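Local coordinates for methyl-accepting chemotaxis protein (Vibrio parahaemolyticus, PDB 4EXO) that probably senses small carboxylates such as pyruvate through its periplasmic domain and relays the signal to the chemotaxis machinery, at the pyruvic acid site. Coordinates in Å, arbitrary orientation; residue numbers count along the deposited sequence, not the author numbering.

The pyruvic acid site. Residues 59, 61, 63, 72, 94, 98, 111, 113, 124. With PYR (pyruvic acid), chain B.
Pyruvic acid lies wholly enclosed in the ligand pocket of a single Cache (PAS-like) sensor domain, all 220 Å² of its surface hidden by protein. This is probably the signal-sensing pocket of the receptor, though the structure alone does not show whether pyruvate is its natural ligand or was picked up during purification or crystallisation. Two aromatic side chains sandwich the flat ligand. On one side the Trp113 indole is laid over it, CE2 lying 3.4 Å from the carboxylate carbon C of PYR, and the six-membered ring meeting the keto carbon CA; CG is anti to the backbone N. Against the opposite side, Phe61 presents a ring face whose CD2 is 3.5 Å from PYR CA, its CG held in the crowded position between backbone N and carbonyl carbon (chi1 53°). With both faces covered, the polar groups approach round the rim. Carboxylate oxygen OXT accepts from more than one donor: the phenol OH of Tyr59 at 2.6 Å, with OXT in the plane of that ring, and His72 NE2 at 2.8 Å, where the bond is bent (141° at H) and OXT sits 22° out of the imidazole plane. Although Trp113 NE1 is near OXT, its N-H points away, so this approach is not a hydrogen bond. The other carboxylate oxygen, O, takes a salt bridge from Lys124 NZ at 2.6 Å, delivered tip-on by a fully extended chain. Tyr63 OH donates to the keto oxygen O3 at 2.7 Å. This donor set would favour a deprotonated carboxylate. Methyl CB faces an apolar end, with Leu98 CD1 at 3.7 Å and Val94 CG1 nearby; the same Val94 methyl also covers a face of Phe111, whose edge meets O. The pocket lies between the sheet (strands 61-63, 69-72, 108-115 and 120-131) and helix 94-104.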
# COMPACT_ATOMS: atom_id res chain seq x y z
N TYR A 59 8.83 -4.42 -0.68
CA TYR A 59 8.20 -5.68 -0.26
C TYR A 59 8.24 -5.84 1.26
O TYR A 59 8.94 -5.07 1.95
CB TYR A 59 8.98 -6.89 -0.89
CG TYR A 59 10.42 -6.98 -0.39
CD1 TYR A 59 10.74 -7.70 0.76
CD2 TYR A 59 11.46 -6.29 -1.05
CE1 TYR A 59 12.07 -7.78 1.25
CE2 TYR A 59 12.81 -6.35 -0.60
CZ TYR A 59 13.10 -7.12 0.57
OH TYR A 59 14.39 -7.18 1.03
N PHE A 61 8.74 -8.27 4.88
CA PHE A 61 9.34 -9.39 5.58
C PHE A 61 8.76 -9.38 7.01
O PHE A 61 8.24 -8.36 7.47
CB PHE A 61 10.89 -9.24 5.61
CG PHE A 61 11.35 -7.92 6.16
CD1 PHE A 61 11.38 -7.70 7.56
CD2 PHE A 61 11.76 -6.88 5.32
CE1 PHE A 61 11.80 -6.46 8.07
CE2 PHE A 61 12.16 -5.63 5.83
CZ PHE A 61 12.19 -5.43 7.22
N TYR A 63 9.73 -11.09 11.18
CA TYR A 63 10.51 -11.95 12.08
C TYR A 63 9.78 -12.02 13.41
O TYR A 63 9.11 -11.06 13.76
CB TYR A 63 11.92 -11.35 12.32
CG TYR A 63 12.77 -11.35 11.06
CD1 TYR A 63 13.68 -12.39 10.79
CD2 TYR A 63 12.64 -10.32 10.12
CE1 TYR A 63 14.44 -12.39 9.61
CE2 TYR A 63 13.43 -10.30 8.94
CZ TYR A 63 14.30 -11.36 8.69
OH TYR A 63 15.05 -11.36 7.54
N HIS A 72 9.05 -14.06 4.13
CA HIS A 72 9.95 -13.19 3.36
C HIS A 72 9.48 -13.20 1.90
O HIS A 72 9.43 -14.27 1.26
CB HIS A 72 11.44 -13.62 3.47
CG HIS A 72 12.38 -12.50 3.16
ND1 HIS A 72 12.60 -12.04 1.87
CD2 HIS A 72 13.05 -11.65 3.98
CE1 HIS A 72 13.42 -11.00 1.91
NE2 HIS A 72 13.70 -10.74 3.19
N VAL A 94 21.05 -6.52 12.04
CA VAL A 94 19.83 -6.10 11.36
C VAL A 94 18.54 -6.57 12.04
O VAL A 94 17.62 -5.77 12.25
CB VAL A 94 19.84 -6.58 9.84
CG1 VAL A 94 18.52 -6.16 9.11
CG2 VAL A 94 21.08 -6.01 9.12
N LEU A 98 15.84 -4.37 14.14
CA LEU A 98 14.45 -4.15 13.72
C LEU A 98 13.47 -4.56 14.80
O LEU A 98 12.41 -3.91 15.00
CB LEU A 98 14.11 -4.89 12.42
CG LEU A 98 14.73 -4.31 11.13
CD1 LEU A 98 14.76 -5.40 10.01
CD2 LEU A 98 13.92 -3.10 10.68
N PHE A 111 20.40 -0.11 7.35
CA PHE A 111 21.22 -1.31 7.21
C PHE A 111 21.32 -1.59 5.71
O PHE A 111 20.63 -0.96 4.93
CB PHE A 111 20.60 -2.54 7.92
CG PHE A 111 19.19 -2.89 7.47
CD1 PHE A 111 18.99 -3.91 6.52
CD2 PHE A 111 18.05 -2.25 8.04
CE1 PHE A 111 17.66 -4.29 6.12
CE2 PHE A 111 16.75 -2.59 7.64
CZ PHE A 111 16.54 -3.61 6.67
N TRP A 113 21.05 -4.63 2.69
CA TRP A 113 20.37 -5.88 2.43
C TRP A 113 20.34 -6.10 0.91
O TRP A 113 20.47 -5.14 0.11
CB TRP A 113 18.93 -5.84 2.99
CG TRP A 113 18.33 -7.22 3.14
CD1 TRP A 113 17.60 -7.91 2.19
CD2 TRP A 113 18.43 -8.08 4.28
NE1 TRP A 113 17.26 -9.15 2.69
CE2 TRP A 113 17.72 -9.27 3.97
CE3 TRP A 113 19.03 -7.95 5.56
CZ2 TRP A 113 17.62 -10.34 4.87
CZ3 TRP A 113 18.92 -9.02 6.46
CH2 TRP A 113 18.21 -10.20 6.11
N LYS A 124 19.82 0.49 2.77
CA LYS A 124 18.36 0.51 2.88
C LYS A 124 17.96 1.27 4.14
O LYS A 124 18.73 1.37 5.11
CB LYS A 124 17.91 -0.97 3.02
CG LYS A 124 16.43 -1.26 3.01
CD LYS A 124 16.22 -2.79 2.94
CE LYS A 124 14.72 -3.16 2.77
NZ LYS A 124 14.54 -4.65 2.51
C PYR B . 14.90 -7.46 4.56
O PYR B . 15.27 -6.20 4.46
OXT PYR B . 14.44 -8.07 3.49
CA PYR B . 14.99 -8.15 5.79
O3 PYR B . 14.61 -9.37 5.80
CB PYR B . 15.54 -7.55 7.08